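Local coordinates for uncharacterized protein YobA (Bacillus subtilis subsp. subtilis str. 168, PDB 4QY7) that is of unknown function but is probably made with a signal peptide and adopts an OB-fold, as a member of the DUF3221 family, at residues A[6-11]-A[69-74]. Sequence-based numbering, arbitrary orientation. Where two conformers were deposited one is given.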
HETATM    1  N   MSE A   6       7.821  -8.457  12.502  1.00 30.19           N
HETATM    2  CA  MSE A   6       7.481  -7.416  11.532  1.00 26.99           C
HETATM    3  C   MSE A   6       5.996  -7.126  11.574  1.00 24.44           C
HETATM    4  O   MSE A   6       5.190  -8.027  11.837  1.00 24.91           O
HETATM    5  CB  MSE A   6       7.874  -7.826  10.101  1.00 28.94           C
HETATM    6  CG  MSE A   6       9.349  -7.533   9.767  1.00 35.47           C
HETATM    7 SE   MSE A   6       9.536  -7.350   7.845  0.75 39.26          SE
HETATM    8  CE  MSE A   6       9.188  -9.124   7.339  1.00 36.90           C
ATOM      9  N   GLN A   7       5.639  -5.881  11.276  1.00 17.74           N
ATOM     10  CA  GLN A   7       4.247  -5.493  11.200  1.00 16.47           C
ATOM     11  C   GLN A   7       3.703  -5.819   9.838  1.00 19.24           C
ATOM     12  O   GLN A   7       4.463  -5.956   8.876  1.00 19.02           O
ATOM     13  CB  GLN A   7       4.090  -3.994  11.429  1.00 17.97           C
ATOM     14  CG  GLN A   7       4.674  -3.500  12.715  1.00 19.89           C
ATOM     15  CD  GLN A   7       4.202  -2.098  12.953  1.00 28.33           C
ATOM     16  OE1 GLN A   7       2.991  -1.836  12.982  1.00 26.59           O
ATOM     17  NE2 GLN A   7       5.124  -1.174  13.072  1.00 27.53           N
ATOM     18  N   SER A   8       2.388  -5.884   9.733  1.00 15.81           N
ATOM     19  CA  SER A   8       1.765  -6.107   8.433  1.00 14.92           C
ATOM     20  C   SER A   8       0.444  -5.379   8.324  1.00 16.37           C
ATOM     21  O   SER A   8      -0.194  -5.067   9.343  1.00 16.42           O
ATOM     22  CB  SER A   8       1.511  -7.596   8.201  1.00 18.94           C
ATOM     23  OG  SER A   8       0.558  -8.141   9.112  1.00 21.88           O
ATOM     24  N   LEU A   9       0.023  -5.133   7.083  1.00 13.03           N
ATOM     25  CA  LEU A   9      -1.304  -4.576   6.837  1.00 13.04           C
ATOM     26  C   LEU A   9      -1.786  -4.981   5.475  1.00 14.19           C
ATOM     27  O   LEU A   9      -0.972  -5.305   4.606  1.00 14.36           O
ATOM     28  CB  LEU A   9      -1.340  -3.046   7.023  1.00 14.55           C
ATOM     29  CG  LEU A   9      -0.484  -2.205   6.096  1.00 16.58           C
ATOM     30  CD1 LEU A   9      -1.267  -1.851   4.819  1.00 16.10           C
ATOM     31  CD2 LEU A   9      -0.084  -0.863   6.773  1.00 19.30           C
ATOM     32  N   VAL A  10      -3.106  -4.928   5.275  1.00 12.49           N
ATOM     33  CA  VAL A  10      -3.731  -5.337   4.030  1.00 12.26           C
ATOM     34  C   VAL A  10      -4.366  -4.154   3.357  1.00 15.16           C
ATOM     35  O   VAL A  10      -4.952  -3.296   4.017  1.00 15.17           O
ATOM     36  CB  VAL A  10      -4.807  -6.418   4.344  1.00 14.25           C
ATOM     37  CG1 VAL A  10      -5.691  -6.684   3.112  1.00 15.56           C
ATOM     38  CG2 VAL A  10      -4.148  -7.710   4.836  1.00 15.38           C
ATOM     39  N   GLY A  11      -4.257  -4.117   2.034  1.00 13.14           N
ATOM     40  CA  GLY A  11      -4.886  -3.025   1.288  1.00 13.91           C
ATOM     41  C   GLY A  11      -4.953  -3.331  -0.178  1.00 14.86           C
ATOM     42  O   GLY A  11      -4.411  -4.337  -0.626  1.00 15.13           O
ATOM     43  N   LYS A  69      -5.293  -7.013  -4.302  1.00 16.02           N
ATOM     44  CA  LYS A  69      -5.393  -6.939  -2.849  1.00 14.86           C
ATOM     45  C   LYS A  69      -4.114  -7.587  -2.313  1.00 17.66           C
ATOM     46  O   LYS A  69      -3.768  -8.700  -2.728  1.00 16.93           O
ATOM     47  CB  LYS A  69      -6.634  -7.677  -2.351  1.00 17.73           C
ATOM     48  CG  LYS A  69      -6.882  -7.475  -0.864  1.00 17.94           C
ATOM     49  CD  LYS A  69      -8.007  -8.404  -0.423  1.00 21.63           C
ATOM     50  CE  LYS A  69      -8.446  -8.141   0.998  1.00 21.34           C
ATOM     51  NZ  LYS A  69      -9.701  -8.878   1.311  1.00 25.52           N
ATOM     52  N   ILE A  70      -3.391  -6.896  -1.443  1.00 13.65           N
ATOM     53  CA  ILE A  70      -2.128  -7.440  -0.948  1.00 13.08           C
ATOM     54  C   ILE A  70      -1.989  -7.290   0.549  1.00 14.98           C
ATOM     55  O   ILE A  70      -2.633  -6.432   1.175  1.00 13.42           O
ATOM     56  CB  ILE A  70      -0.911  -6.724  -1.637  1.00 15.62           C
ATOM     57  CG1 ILE A  70      -0.810  -5.230  -1.201  1.00 15.70           C
ATOM     58  CG2 ILE A  70      -1.015  -6.806  -3.183  1.00 16.26           C
ATOM     59  CD1 ILE A  70       0.423  -4.502  -1.794  1.00 15.97           C
ATOM     60  N   LYS A  71      -1.101  -8.104   1.097  1.00 13.12           N
ATOM     61  CA  LYS A  71      -0.618  -7.977   2.467  1.00 12.27           C
ATOM     62  C   LYS A  71       0.822  -7.523   2.364  1.00 16.16           C
ATOM     63  O   LYS A  71       1.585  -8.130   1.610  1.00 15.64           O
ATOM     64  CB  LYS A  71      -0.704  -9.305   3.196  1.00 13.70           C
ATOM     65  CG  LYS A  71      -0.381  -9.181   4.682  1.00 18.33           C
ATOM     66  CD  LYS A  71      -0.820 -10.471   5.383  1.00 23.21           C
ATOM     67  CE  LYS A  71      -0.602 -10.455   6.854  1.00 34.39           C
ATOM     68  NZ  LYS A  71      -0.891 -11.801   7.438  1.00 38.37           N
ATOM     69  N   VAL A  72       1.221  -6.489   3.114  1.00 13.57           N
ATOM     70  CA  VAL A  72       2.610  -6.012   3.093  1.00 13.68           C
ATOM     71  C   VAL A  72       3.200  -6.188   4.464  1.00 16.29           C
ATOM     72  O   VAL A  72       2.434  -6.118   5.459  1.00 14.91           O
ATOM     73  CB  VAL A  72       2.733  -4.539   2.630  1.00 14.87           C
ATOM     74  CG1 VAL A  72       2.182  -4.379   1.202  1.00 14.34           C
ATOM     75  CG2 VAL A  72       2.016  -3.577   3.595  1.00 15.28           C
ATOM     76  N   TRP A  73       4.538  -6.342   4.524  1.00 14.96           N
ATOM     77  CA  TRP A  73       5.281  -6.477   5.781  0.50 15.63           C
ATOM     78  C   TRP A  73       6.308  -5.390   5.879  1.00 18.58           C
ATOM     79  O   TRP A  73       6.950  -5.049   4.870  1.00 18.84           O
ATOM     80  CB  TRP A  73       5.971  -7.832   5.914  0.50 15.82           C
ATOM     81  CG  TRP A  73       5.037  -8.932   6.273  0.50 17.15           C
ATOM     82  CD1 TRP A  73       4.752  -9.394   7.525  0.50 20.58           C
ATOM     83  CD2 TRP A  73       4.237  -9.685   5.372  0.50 16.65           C
ATOM     84  NE1 TRP A  73       3.818 -10.398   7.452  0.50 20.43           N
ATOM     85  CE2 TRP A  73       3.503 -10.616   6.139  0.50 21.16           C
ATOM     86  CE3 TRP A  73       4.085  -9.690   3.978  0.50 17.31           C
ATOM     87  CZ2 TRP A  73       2.625 -11.530   5.560  0.50 20.76           C
ATOM     88  CZ3 TRP A  73       3.200 -10.583   3.407  0.50 19.51           C
ATOM     89  CH2 TRP A  73       2.492 -11.499   4.191  0.50 20.95           C
ATOM     90  N   PHE A  74       6.458  -4.805   7.090  1.00 16.06           N
ATOM     91  CA  PHE A  74       7.377  -3.688   7.271  1.00 16.12           C
ATOM     92  C   PHE A  74       7.778  -3.566   8.727  1.00 20.35           C
ATOM     93  O   PHE A  74       7.092  -4.113   9.590  1.00 21.24           O
ATOM     94  CB  PHE A  74       6.697  -2.377   6.804  1.00 16.94           C
ATOM     95  CG  PHE A  74       5.396  -2.091   7.521  1.00 16.70           C
ATOM     96  CD1 PHE A  74       4.188  -2.610   7.054  1.00 17.07           C
ATOM     97  CD2 PHE A  74       5.362  -1.255   8.632  1.00 17.98           C
ATOM     98  CE1 PHE A  74       3.003  -2.405   7.766  1.00 18.52           C
ATOM     99  CE2 PHE A  74       4.176  -1.040   9.324  1.00 18.47           C
ATOM    100  CZ  PHE A  74       2.993  -1.584   8.862  1.00 17.42           C
TER
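Gln-7, Leu-9 and Gly-11 pair with Phe-74, Val-72 and Ile-70 through six backbone hydrogen bonds, two to each pair, joining strands 7-11 and 69-74 antiparallel with axes 4.7 Å apart at closest approach. Between these pairs, Ser-8 meets Trp-73 and Val-10 meets Lys-71 as non-hydrogen-bonded pairs. A chi1 of 57° puts Phe-74 CG between the backbone N and the carbonyl carbon, and the ring beyond it lies between Gln-7 and Leu-9. Gln-7 CB lies over one face of that ring, 3.9 Å from its centroid, a CH-pi contact displaced toward the rim. The Gln-7 amide plane is turned 46° from the ring; its OE1 accepts a hydrogen bond from Arg-77 NH1 and its NE2 donates one to His-75 O. Leu-9 crosses Phe-74 at about a right angle, Leu-9 CD2 lying 3.6 Å from Phe-74 CE1; Leu-9 CG rests 3.8 Å from Val-72 CG2, those two side chains side by side. An alanine in place of Phe-74 would probably open a gap beside Leu-9 CD2 and leave Gln-7 CB without its aromatic cover. On the other face of the sheet, in one of two modelled Trp-73 conformers, Ser-8 CB sits over the five-membered ring, 3.9 Å from its centroid, and Lys-71 CG lies above the same indole face. Lys-71 CE reaches within 3.4 Å of Ser-8 OG. Strand 89-92 flanks 69-74 on its far side; this antiparallel pairing of first strand with fourth is characteristic of the OB-fold barrel.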